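Long-range contacts in probable transcriptional regulatory protein NarL (Mycobacterium tuberculosis, PDB 3EUL), which probably acts, once phosphorylated by the sensor kinase NarS, as a DNA-binding regulator of genes for aerobic nitrate metabolism, its receiver domain being the part modelled here: residues D48-L54 with M71-D75; I57-P62 with E87-R91; L35-V41 with I125-L130; R91-A97 with A112-K118. The contacts are given in a common frame with arbitrary orientation. Residue numbers count along the deposited sequence, not the author numbering.

Contact 1: residues D48-L54 with M71-D75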
loop_
_atom_site.group_PDB
_atom_site.type_symbol
_atom_site.label_atom_id
_atom_site.label_comp_id
_atom_site.label_asym_id
_atom_site.label_seq_id
_atom_site.Cartn_x
_atom_site.Cartn_y
_atom_site.Cartn_z
ATOM N N ASP A 48 -2.932 11.098 -1.761
ATOM C CA ASP A 48 -1.870 11.712 -0.984
ATOM C C ASP A 48 -2.250 11.920 0.461
ATOM O O ASP A 48 -1.490 12.538 1.200
ATOM C CB ASP A 48 -1.372 13.008 -1.637
ATOM C CG ASP A 48 -2.490 13.845 -2.196
ATOM O OD1 ASP A 48 -3.314 14.332 -1.388
ATOM O OD2 ASP A 48 -2.546 14.003 -3.445
ATOM N N ASP A 49 -3.389 11.387 0.895
ATOM C CA ASP A 49 -3.664 11.337 2.328
ATOM C C ASP A 49 -4.474 10.107 2.700
ATOM O O ASP A 49 -5.041 9.437 1.829
ATOM C CB ASP A 49 -4.329 12.616 2.803
ATOM C CG ASP A 49 -5.722 12.762 2.310
ATOM O OD1 ASP A 49 -6.650 12.333 3.038
ATOM O OD2 ASP A 49 -5.891 13.307 1.198
ATOM N N GLY A 50 -4.469 9.775 3.984
ATOM C CA GLY A 50 -4.935 8.454 4.381
ATOM C C GLY A 50 -6.432 8.280 4.219
ATOM O O GLY A 50 -6.899 7.183 3.943
ATOM N N ALA A 51 -7.192 9.340 4.452
ATOM C CA ALA A 51 -8.657 9.220 4.451
ATOM C C ALA A 51 -9.110 8.994 3.014
ATOM O O ALA A 51 -10.038 8.227 2.749
ATOM C CB ALA A 51 -9.316 10.461 5.046
ATOM N N ALA A 52 -8.417 9.652 2.086
ATOM C CA ALA A 52 -8.649 9.504 0.681
ATOM C C ALA A 52 -8.254 8.098 0.184
ATOM O O ALA A 52 -8.921 7.525 -0.670
ATOM C CB ALA A 52 -7.861 10.609 -0.106
ATOM N N ALA A 53 -7.141 7.586 0.686
ATOM C CA ALA A 53 -6.700 6.219 0.417
ATOM C C ALA A 53 -7.753 5.228 0.864
ATOM O O ALA A 53 -8.094 4.284 0.151
ATOM C CB ALA A 53 -5.362 5.951 1.160
ATOM N N LEU A 54 -8.292 5.434 2.043
ATOM C CA LEU A 54 -9.342 4.537 2.531
ATOM C C LEU A 54 -10.609 4.576 1.649
ATOM O O LEU A 54 -11.216 3.538 1.340
ATOM C CB LEU A 54 -9.670 4.884 3.968
ATOM C CG LEU A 54 -10.785 4.058 4.580
ATOM C CD1 LEU A 54 -10.433 2.593 4.587
ATOM C CD2 LEU A 54 -11.089 4.554 5.985
ATOM N N MET A 71 1.090 8.619 5.957
ATOM C CA MET A 71 0.170 9.454 5.197
ATOM C C MET A 71 -0.462 10.465 6.146
ATOM O O MET A 71 -0.752 10.118 7.278
ATOM C CB MET A 71 -0.869 8.602 4.556
ATOM C CG MET A 71 -0.330 7.924 3.290
ATOM S SD MET A 71 -1.598 6.916 2.640
ATOM C CE MET A 71 -2.096 6.067 4.141
ATOM N N PRO A 72 -0.705 11.703 5.675
ATOM C CA PRO A 72 -1.425 12.650 6.517
ATOM C C PRO A 72 -2.887 12.245 6.760
ATOM O O PRO A 72 -3.485 11.502 5.963
ATOM C CB PRO A 72 -1.365 13.961 5.725
ATOM C CG PRO A 72 -0.436 13.717 4.582
ATOM C CD PRO A 72 -0.392 12.271 4.356
ATOM N N GLY A 73 -3.421 12.694 7.893
ATOM C CA GLY A 73 -4.841 12.591 8.234
ATOM C C GLY A 73 -5.229 11.258 8.827
ATOM O O GLY A 73 -6.026 11.171 9.753
ATOM N N MET A 74 -4.659 10.212 8.283
ATOM C CA MET A 74 -4.907 8.875 8.790
ATOM C C MET A 74 -3.728 8.063 8.293
ATOM O O MET A 74 -3.474 8.022 7.104
ATOM C CB MET A 74 -6.239 8.411 8.242
ATOM C CG MET A 74 -6.620 7.020 8.529
ATOM S SD MET A 74 -8.268 6.708 7.838
ATOM C CE MET A 74 -8.403 5.048 8.429
ATOM N N ASP A 75 -2.929 7.536 9.212
ATOM C CA ASP A 75 -1.692 6.903 8.835
ATOM C C ASP A 75 -1.946 5.536 8.234
ATOM O O ASP A 75 -3.085 5.054 8.259
ATOM C CB ASP A 75 -0.668 6.869 9.999
ATOM C CG ASP A 75 -1.006 5.892 11.117
ATOM O OD1 ASP A 75 -1.361 4.707 10.885
ATOM O OD2 ASP A 75 -0.790 6.321 12.279
#
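The first turn of helix 50-60 begins right against the loop that follows Asp68, the residue predicted to be phosphorylated in this receiver domain. One hydrogen bond crosses the interface: Gly50 N donates to Pro72 O at 2.8 Å and almost in line, so the loop backbone serves an amide at the very start of the helix. Beside it, Gly50 CA makes a CA-H...O contact of 3.1 Å with Met74 O. Backbones this close leave no room for a side chain, and a CB on Gly50 would collide with that same carbonyl. Within its own segment, Asp49 is the N-cap: its OD1 accepts weak bonds from Ala51 N (3.4 Å) and Ala52 N (3.3 Å).

Most of the rest is apolar. Met71 turns back toward the helix, its CE 3.7 Å from Gly50 CA and its SD 4.2 Å from Ala53 CB. The fully extended Met74 reaches along the helix until its CE lies 3.7 Å from Leu54 CD2. Separately, Pro72 CD rests in plain van der Waals contact on a carbonyl, 3.4 Å from Asp48 O. As for the surroundings, Asp75 caps helix 76-85 through Gln78 N, Leu54 and Met74 both pack on Ala82 of that helix, and on the sheet side Ala53 rests on Ala47 of strand 41-47.

Contact 2: residues I57-P62 with E87-R91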
loop_
_atom_site.group_PDB
_atom_site.type_symbol
_atom_site.label_atom_id
_atom_site.label_comp_id
_atom_site.label_asym_id
_atom_site.label_seq_id
_atom_site.Cartn_x
_atom_site.Cartn_y
_atom_site.Cartn_z
ATOM N N ILE A 57 -9.986 2.714 -1.508
ATOM C CA ILE A 57 -10.032 1.280 -1.231
ATOM C C ILE A 57 -11.495 0.819 -1.169
ATOM O O ILE A 57 -11.848 -0.218 -1.744
ATOM C CB ILE A 57 -9.232 0.922 0.060
ATOM C CG1 ILE A 57 -7.730 1.167 -0.169
ATOM C CG2 ILE A 57 -9.471 -0.540 0.495
ATOM C CD1 ILE A 57 -6.888 1.223 1.112
ATOM N N LYS A 58 -12.354 1.586 -0.507
ATOM C CA LYS A 58 -13.778 1.214 -0.457
ATOM C C LYS A 58 -14.405 1.167 -1.850
ATOM O O LYS A 58 -15.199 0.287 -2.127
ATOM C CB LYS A 58 -14.585 2.146 0.456
ATOM C CG LYS A 58 -14.187 2.055 1.948
ATOM C CD LYS A 58 -15.072 2.875 2.859
ATOM C CE LYS A 58 -15.047 4.337 2.472
ATOM N NZ LYS A 58 -15.933 5.169 3.356
ATOM N N ALA A 59 -14.038 2.105 -2.716
ATOM C CA ALA A 59 -14.633 2.198 -4.053
ATOM C C ALA A 59 -14.079 1.169 -5.039
ATOM O O ALA A 59 -14.840 0.538 -5.772
ATOM C CB ALA A 59 -14.452 3.602 -4.620
ATOM N N HIS A 60 -12.765 1.016 -5.075
ATOM C CA HIS A 60 -12.124 0.196 -6.094
ATOM C C HIS A 60 -11.921 -1.243 -5.674
ATOM O O HIS A 60 -11.753 -2.098 -6.521
ATOM C CB HIS A 60 -10.793 0.801 -6.494
ATOM C CG HIS A 60 -10.929 2.087 -7.218
ATOM N ND1 HIS A 60 -11.222 2.152 -8.567
ATOM C CD2 HIS A 60 -10.801 3.364 -6.793
ATOM C CE1 HIS A 60 -11.304 3.422 -8.925
ATOM N NE2 HIS A 60 -11.036 4.175 -7.873
ATOM N N LEU A 61 -11.979 -1.515 -4.364
ATOM C CA LEU A 61 -11.785 -2.871 -3.817
ATOM C C LEU A 61 -10.560 -3.490 -4.494
ATOM O O LEU A 61 -10.627 -4.562 -5.079
ATOM C CB LEU A 61 -13.019 -3.765 -4.013
ATOM C CG LEU A 61 -14.160 -3.873 -2.991
ATOM C CD1 LEU A 61 -14.300 -2.686 -2.074
ATOM C CD2 LEU A 61 -15.436 -4.182 -3.708
ATOM N N PRO A 62 -9.423 -2.828 -4.357
ATOM C CA PRO A 62 -8.227 -3.279 -5.013
ATOM C C PRO A 62 -7.714 -4.553 -4.355
ATOM O O PRO A 62 -7.983 -4.763 -3.192
ATOM C CB PRO A 62 -7.262 -2.136 -4.749
ATOM C CG PRO A 62 -7.711 -1.540 -3.491
ATOM C CD PRO A 62 -9.179 -1.607 -3.559
ATOM N N GLU A 87 -13.864 -5.538 6.792
ATOM C CA GLU A 87 -13.777 -6.820 6.113
ATOM C C GLU A 87 -13.681 -6.696 4.602
ATOM O O GLU A 87 -14.267 -7.499 3.885
ATOM C CB GLU A 87 -14.974 -7.705 6.501
ATOM C CG GLU A 87 -15.174 -7.779 8.028
ATOM C CD GLU A 87 -16.231 -8.769 8.450
ATOM O OE1 GLU A 87 -17.423 -8.519 8.161
ATOM O OE2 GLU A 87 -15.874 -9.775 9.106
ATOM N N LEU A 88 -12.942 -5.697 4.124
ATOM C CA LEU A 88 -12.681 -5.553 2.691
ATOM C C LEU A 88 -11.638 -6.590 2.216
ATOM O O LEU A 88 -10.783 -6.993 2.981
ATOM C CB LEU A 88 -12.219 -4.139 2.382
ATOM C CG LEU A 88 -13.136 -2.966 2.744
ATOM C CD1 LEU A 88 -12.455 -1.661 2.345
ATOM C CD2 LEU A 88 -14.528 -3.051 2.096
ATOM N N PRO A 89 -11.718 -7.029 0.960
ATOM C CA PRO A 89 -10.772 -8.038 0.499
ATOM C C PRO A 89 -9.327 -7.532 0.317
ATOM O O PRO A 89 -8.387 -8.331 0.158
ATOM C CB PRO A 89 -11.369 -8.484 -0.848
ATOM C CG PRO A 89 -12.201 -7.331 -1.302
ATOM C CD PRO A 89 -12.709 -6.673 -0.075
ATOM N N THR A 90 -9.139 -6.229 0.404
ATOM C CA THR A 90 -7.858 -5.617 0.100
ATOM C C THR A 90 -6.759 -5.922 1.105
ATOM O O THR A 90 -6.965 -5.765 2.290
ATOM C CB THR A 90 -8.047 -4.101 0.042
ATOM O OG1 THR A 90 -9.034 -3.822 -0.966
ATOM C CG2 THR A 90 -6.720 -3.427 -0.335
ATOM N N ARG A 91 -5.568 -6.269 0.620
ATOM C CA ARG A 91 -4.388 -6.405 1.489
ATOM C C ARG A 91 -3.639 -5.110 1.500
ATOM O O ARG A 91 -3.365 -4.555 0.442
ATOM C CB ARG A 91 -3.505 -7.526 1.002
ATOM C CG ARG A 91 -4.174 -8.847 1.267
ATOM C CD ARG A 91 -3.444 -10.028 0.729
ATOM N NE ARG A 91 -2.109 -10.307 1.280
ATOM C CZ ARG A 91 -1.780 -10.622 2.540
ATOM N NH1 ARG A 91 -2.656 -10.614 3.538
ATOM N NH2 ARG A 91 -0.503 -10.897 2.817
#
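Thr90 makes the key side-chain choice here. With chi1 in the m well, its OG1 turns to the other segment and donates a short 2.6 Å hydrogen bond to Pro62 O, while also lying 3.4 Å from Pro62 CD and 3.6 Å from Ile57 CG2. That one hydroxyl ties together two loops, each on its way into a strand.

Leu88, in the common m,t rotamer, fills the gap between the helix end and the loop: its CD1 sits 3.7 Å from Ile57 CG2 and 4.1 Å from Lys58 CG, and its CD2 is 4.2 Å from Leu61 CD1. Ile57, also m,t, directs its CB toward this group. Lys58 lends only its aliphatic part, for its CB points away and its NZ forms a salt bridge with Glu55. Leu61 leaves the helix with positive phi, and with chi2 at 24°, between wells, Leu61 CG comes to 4.3 Å from Pro89 CD. In the other segment, just ahead of Leu88, Glu87 ends helix 76-85 in a Schellman motif.

The site lies at the N-terminal ends of the strands, away from Asp68. Val83 of helix 76-85 touches Ile57, Leu88 and Thr90, Ala65 of strand 64-68 touches Ile57 and Thr90, and Arg91 then opens strand 91-96 with backbone bonds to Asp63 and Ala65.

Contact 3: residues L35-V41 with I125-L130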
loop_
_atom_site.group_PDB
_atom_site.type_symbol
_atom_site.label_atom_id
_atom_site.label_comp_id
_atom_site.label_asym_id
_atom_site.label_seq_id
_atom_site.Cartn_x
_atom_site.Cartn_y
_atom_site.Cartn_z
ATOM N N LEU A 35 5.070 -0.085 -11.129
ATOM C CA LEU A 35 3.985 -1.056 -11.211
ATOM C C LEU A 35 3.401 -1.126 -12.633
ATOM O O LEU A 35 3.235 -2.211 -13.204
ATOM C CB LEU A 35 2.912 -0.732 -10.154
ATOM C CG LEU A 35 3.343 -0.787 -8.690
ATOM C CD1 LEU A 35 2.200 -0.326 -7.722
ATOM C CD2 LEU A 35 3.862 -2.158 -8.342
ATOM N N SER A 36 3.117 0.030 -13.210
ATOM C CA SER A 36 2.504 0.111 -14.518
ATOM C C SER A 36 3.409 -0.474 -15.611
ATOM O O SER A 36 2.939 -1.192 -16.499
ATOM C CB SER A 36 2.151 1.582 -14.818
ATOM O OG SER A 36 1.116 2.022 -13.934
ATOM N N LEU A 37 4.702 -0.185 -15.523
ATOM C CA LEU A 37 5.667 -0.660 -16.511
ATOM C C LEU A 37 6.009 -2.149 -16.372
ATOM O O LEU A 37 6.590 -2.696 -17.290
ATOM C CB LEU A 37 6.943 0.178 -16.464
ATOM C CG LEU A 37 6.798 1.602 -17.003
ATOM C CD1 LEU A 37 8.162 2.330 -16.936
ATOM C CD2 LEU A 37 6.273 1.638 -18.422
ATOM N N SER A 38 5.618 -2.786 -15.255
ATOM C CA SER A 38 5.795 -4.232 -15.065
ATOM C C SER A 38 4.956 -5.001 -16.075
ATOM O O SER A 38 5.301 -6.078 -16.451
ATOM C CB SER A 38 5.398 -4.680 -13.657
ATOM O OG SER A 38 3.974 -4.744 -13.488
ATOM N N GLY A 39 3.838 -4.422 -16.496
ATOM C CA GLY A 39 2.859 -5.116 -17.341
ATOM C C GLY A 39 1.878 -6.000 -16.561
ATOM O O GLY A 39 0.945 -6.540 -17.159
ATOM N N SER A 40 2.048 -6.122 -15.247
ATOM C CA SER A 40 1.227 -7.041 -14.422
ATOM C C SER A 40 0.315 -6.353 -13.389
ATOM O O SER A 40 -0.366 -7.025 -12.588
ATOM C CB SER A 40 2.147 -8.020 -13.696
ATOM O OG SER A 40 2.739 -8.926 -14.623
ATOM N N VAL A 41 0.309 -5.026 -13.395
ATOM C CA VAL A 41 -0.361 -4.249 -12.369
ATOM C C VAL A 41 -1.132 -3.085 -13.002
ATOM O O VAL A 41 -0.626 -2.334 -13.850
ATOM C CB VAL A 41 0.622 -3.695 -11.288
ATOM C CG1 VAL A 41 -0.141 -2.868 -10.216
ATOM C CG2 VAL A 41 1.458 -4.819 -10.610
ATOM N N ILE A 125 9.641 -3.980 -5.322
ATOM C CA ILE A 125 8.279 -3.488 -5.046
ATOM C C ILE A 125 7.236 -4.179 -5.885
ATOM O O ILE A 125 6.151 -4.521 -5.378
ATOM C CB ILE A 125 8.195 -1.971 -5.263
ATOM C CG1 ILE A 125 9.099 -1.268 -4.256
ATOM C CG2 ILE A 125 6.771 -1.480 -5.103
ATOM C CD1 ILE A 125 9.809 -0.084 -4.826
ATOM N N VAL A 126 7.542 -4.401 -7.162
ATOM C CA VAL A 126 6.628 -5.134 -8.019
ATOM C C VAL A 126 6.425 -6.513 -7.410
ATOM O O VAL A 126 5.296 -6.951 -7.238
ATOM C CB VAL A 126 7.143 -5.267 -9.456
ATOM C CG1 VAL A 126 6.349 -6.327 -10.259
ATOM C CG2 VAL A 126 7.115 -3.908 -10.150
ATOM N N LYS A 127 7.518 -7.200 -7.095
ATOM C CA LYS A 127 7.415 -8.534 -6.534
ATOM C C LYS A 127 6.644 -8.562 -5.198
ATOM O O LYS A 127 5.827 -9.448 -4.968
ATOM C CB LYS A 127 8.804 -9.157 -6.376
ATOM C CG LYS A 127 8.778 -10.475 -5.620
ATOM C CD LYS A 127 10.127 -11.170 -5.609
ATOM C CE LYS A 127 10.095 -12.406 -4.685
ATOM N NZ LYS A 127 8.997 -13.323 -5.136
ATOM N N ALA A 128 6.909 -7.597 -4.336
ATOM C CA ALA A 128 6.160 -7.469 -3.072
ATOM C C ALA A 128 4.666 -7.318 -3.286
ATOM O O ALA A 128 3.852 -7.981 -2.622
ATOM C CB ALA A 128 6.702 -6.318 -2.242
ATOM N N VAL A 129 4.282 -6.462 -4.224
ATOM C CA VAL A 129 2.866 -6.264 -4.535
ATOM C C VAL A 129 2.235 -7.547 -5.115
ATOM O O VAL A 129 1.164 -7.990 -4.691
ATOM C CB VAL A 129 2.712 -5.072 -5.498
ATOM C CG1 VAL A 129 1.349 -5.050 -6.138
ATOM C CG2 VAL A 129 2.997 -3.774 -4.726
ATOM N N LEU A 130 2.914 -8.156 -6.076
ATOM C CA LEU A 130 2.426 -9.382 -6.690
ATOM C C LEU A 130 2.339 -10.542 -5.699
ATOM O O LEU A 130 1.347 -11.271 -5.698
ATOM C CB LEU A 130 3.284 -9.766 -7.916
ATOM C CG LEU A 130 3.220 -8.764 -9.088
ATOM C CD1 LEU A 130 4.076 -9.227 -10.281
ATOM C CD2 LEU A 130 1.775 -8.510 -9.522
#
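Begin at Ile125, which only grazes the other segment: its CG2 is 4.4 Å from Leu35 CD2, and the side chain also packs on Leu66 of the sheet. Val126, next along, is much more engaged. Leu35 CD2 lies 4.1 Å from both Val126 CA and Val126 CG2, while Val126 CG1 touches Ser38 CB at 3.9 Å. The hydroxyl of Ser38 is used within its own segment: Ser38 OG donates to Leu35 O at 2.7 Å, and it accepts from Ser40 N at 2.9 Å, the latter bond forming an ST turn where the chain turns through Gly39, with positive phi, toward strand 41-47.

This is the (beta/alpha)5 fold of CheY-like receivers, in which the first and last helices lie side by side on one face of the parallel sheet; here they meet by van der Waals packing, with no hydrogen bond between the two segments. Val18 of strand 16-21, beneath them, is touched by both Val41 and Val129.

One helical turn after Ile125 comes Val129, pointing toward its partner, with CG2 4.1 Å from Leu35 CD2 and CG1 4.5 Å from Val41 CG2. Leu130 follows Val126 by the same spacing. Its CD2 bends in to 3.9 Å from Val41 CG2 and 4.0 Å from Ser40 O, and its CD1 lies 4.1 Å from Ser40 CB.

Contact 4: residues R91-A97 with A112-K118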
loop_
_atom_site.group_PDB
_atom_site.type_symbol
_atom_site.label_atom_id
_atom_site.label_comp_id
_atom_site.label_asym_id
_atom_site.label_seq_id
_atom_site.Cartn_x
_atom_site.Cartn_y
_atom_site.Cartn_z
ATOM N N ARG A 91 -5.568 -6.269 0.620
ATOM C CA ARG A 91 -4.388 -6.405 1.489
ATOM C C ARG A 91 -3.639 -5.110 1.500
ATOM O O ARG A 91 -3.365 -4.555 0.442
ATOM C CB ARG A 91 -3.505 -7.526 1.002
ATOM C CG ARG A 91 -4.174 -8.847 1.267
ATOM C CD ARG A 91 -3.444 -10.028 0.729
ATOM N NE ARG A 91 -2.109 -10.307 1.280
ATOM C CZ ARG A 91 -1.780 -10.622 2.540
ATOM N NH1 ARG A 91 -2.656 -10.614 3.538
ATOM N NH2 ARG A 91 -0.503 -10.897 2.817
ATOM N N VAL A 92 -3.342 -4.597 2.683
ATOM C CA VAL A 92 -2.667 -3.303 2.802
ATOM C C VAL A 92 -1.170 -3.506 3.110
ATOM O O VAL A 92 -0.791 -3.956 4.208
ATOM C CB VAL A 92 -3.323 -2.417 3.855
ATOM C CG1 VAL A 92 -2.517 -1.118 4.036
ATOM C CG2 VAL A 92 -4.797 -2.115 3.449
ATOM N N LEU A 93 -0.341 -3.160 2.134
ATOM C CA LEU A 93 1.115 -3.258 2.233
ATOM C C LEU A 93 1.633 -1.876 2.574
ATOM O O LEU A 93 1.321 -0.909 1.894
ATOM C CB LEU A 93 1.652 -3.777 0.887
ATOM C CG LEU A 93 3.020 -4.388 0.738
ATOM C CD1 LEU A 93 3.290 -5.569 1.683
ATOM C CD2 LEU A 93 3.186 -4.817 -0.721
ATOM N N LEU A 94 2.374 -1.739 3.671
ATOM C CA LEU A 94 2.905 -0.417 4.032
ATOM C C LEU A 94 4.360 -0.290 3.573
ATOM O O LEU A 94 5.105 -1.274 3.463
ATOM C CB LEU A 94 2.791 -0.125 5.543
ATOM C CG LEU A 94 1.397 -0.136 6.168
ATOM C CD1 LEU A 94 1.429 0.089 7.715
ATOM C CD2 LEU A 94 0.407 0.835 5.447
ATOM N N ILE A 95 4.749 0.942 3.304
ATOM C CA ILE A 95 6.115 1.265 2.955
ATOM C C ILE A 95 6.522 2.494 3.754
ATOM O O ILE A 95 5.726 3.404 3.968
ATOM C CB ILE A 95 6.247 1.446 1.423
ATOM C CG1 ILE A 95 7.714 1.538 0.996
ATOM C CG2 ILE A 95 5.375 2.664 0.916
ATOM C CD1 ILE A 95 7.933 1.211 -0.484
ATOM N N SER A 96 7.777 2.538 4.198
ATOM C CA SER A 96 8.220 3.673 4.972
ATOM C C SER A 96 9.725 3.855 4.946
ATOM O O SER A 96 10.484 2.916 4.702
ATOM C CB SER A 96 7.774 3.498 6.431
ATOM O OG SER A 96 7.929 4.718 7.124
ATOM N N ALA A 97 10.143 5.081 5.219
ATOM C CA ALA A 97 11.540 5.349 5.545
ATOM C C ALA A 97 11.873 5.005 7.022
ATOM O O ALA A 97 13.037 4.879 7.340
ATOM C CB ALA A 97 11.893 6.803 5.195
ATOM N N ALA A 112 -1.782 -4.814 8.815
ATOM C CA ALA A 112 -0.957 -4.608 7.619
ATOM C C ALA A 112 -0.450 -5.939 7.131
ATOM O O ALA A 112 0.003 -6.761 7.934
ATOM C CB ALA A 112 0.229 -3.668 7.894
ATOM N N ALA A 113 -0.532 -6.158 5.819
ATOM C CA ALA A 113 -0.087 -7.408 5.208
ATOM C C ALA A 113 1.442 -7.504 5.120
ATOM O O ALA A 113 1.999 -8.576 4.945
ATOM C CB ALA A 113 -0.692 -7.550 3.827
ATOM N N GLY A 114 2.129 -6.391 5.254
ATOM C CA GLY A 114 3.570 -6.398 5.143
ATOM C C GLY A 114 4.043 -4.996 5.334
ATOM O O GLY A 114 3.236 -4.083 5.411
ATOM N N PHE A 115 5.357 -4.831 5.430
ATOM C CA PHE A 115 5.975 -3.578 5.786
ATOM C C PHE A 115 7.307 -3.510 5.050
ATOM O O PHE A 115 8.223 -4.279 5.344
ATOM C CB PHE A 115 6.188 -3.469 7.313
ATOM C CG PHE A 115 6.314 -2.040 7.818
ATOM C CD1 PHE A 115 5.235 -1.390 8.399
ATOM C CD2 PHE A 115 7.505 -1.335 7.672
ATOM C CE1 PHE A 115 5.334 -0.072 8.832
ATOM C CE2 PHE A 115 7.627 -0.013 8.113
ATOM C CZ PHE A 115 6.543 0.624 8.702
ATOM N N LEU A 116 7.416 -2.573 4.117
ATOM C CA LEU A 116 8.547 -2.490 3.208
ATOM C C LEU A 116 9.284 -1.182 3.492
ATOM O O LEU A 116 8.708 -0.255 4.052
ATOM C CB LEU A 116 8.062 -2.462 1.749
ATOM C CG LEU A 116 7.079 -3.559 1.347
ATOM C CD1 LEU A 116 6.474 -3.256 -0.042
ATOM C CD2 LEU A 116 7.829 -4.895 1.368
ATOM N N LEU A 117 10.547 -1.128 3.101
ATOM C CA LEU A 117 11.358 0.070 3.250
ATOM C C LEU A 117 11.439 0.849 1.957
ATOM O O LEU A 117 11.350 0.265 0.893
ATOM C CB LEU A 117 12.756 -0.310 3.729
ATOM C CG LEU A 117 12.930 -0.233 5.247
ATOM C CD1 LEU A 117 11.698 -0.684 6.022
ATOM C CD2 LEU A 117 14.164 -0.998 5.679
ATOM N N LYS A 118 11.613 2.172 2.047
ATOM C CA LYS A 118 11.634 3.002 0.842
ATOM C C LYS A 118 12.909 2.814 0.007
ATOM O O LYS A 118 12.972 3.296 -1.117
ATOM C CB LYS A 118 11.364 4.475 1.163
ATOM C CG LYS A 118 9.875 4.771 1.249
ATOM C CD LYS A 118 9.534 6.255 1.319
ATOM C CE LYS A 118 8.006 6.416 1.291
ATOM N NZ LYS A 118 7.560 7.837 1.160
#
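Strands 91-96 and 114-117 pair in parallel, the two strands of a beta-alpha-beta unit joined by helix 101-109, with 114-117 at the edge of the CheY-like sheet. Their axes come within 4.5 Å at an angle of 27°.

Leu94 has the largest buried area. Its N donates to Gly114 O (3.0 Å) and its O accepts from Leu116 N (2.7 Å), so its two bonds go to the residues on either side of Phe115, as in a parallel ladder. Its side chain lies on the face shared with Phe115 and Ser96: CB is 4.0 Å from Phe115 CD1, and CD1 is 3.9 Å from Ala112 CB. Leu94 and Phe115 both pack on Ala107 of the connecting helix.

Ala113 N bonds to Val92 O at 2.7 Å. Ala113 CB sits over one face of the Arg91 guanidinium, 3.5 Å from NH2, while Arg91 NE is held by Cys132 O.

Leu116 belongs to the other face, where its CD1 is 3.7 Å from Leu93 CD2 and its side chain meets Ala128 of helix 122-134. Its carbonyl O accepts from Ser96 N at 2.9 Å. Beyond it the ladder reaches the probable phosphorylation site: Ser96 and Lys118 match the Ser/Thr and Lys conserved in receiver domains. Here Ser96 OG is hydrogen-bonded to His98 N, and Lys118 NZ forms a salt bridge with Asp22 and a long, weak ion pair with Asp68. The final rung is Lys118 N to Ser96 O, 3.0 Å.

Overall arrangement
All four contacts belong to one receiver domain. Contacts 1 and 2 lie near both ends of helix 50-60, which packs beside helix 76-85, their centres 15 Å apart. Contact 2 runs straight into contact 4 through Arg91. Contacts 3 and 4 touch: Ala128 CB meets Leu116 CD1 at 3.8 Å, seating the last helix on the paired strands. Contacts 1 and 3 lie on opposite sides of the chain's centre, their own centres 22 Å apart. The probable phosphorylation site, Asp68, is closest in sequence to contact 1, whose loop follows it, and is approached from contact 4 by Lys118; contact 2 lies at the other end of the strands.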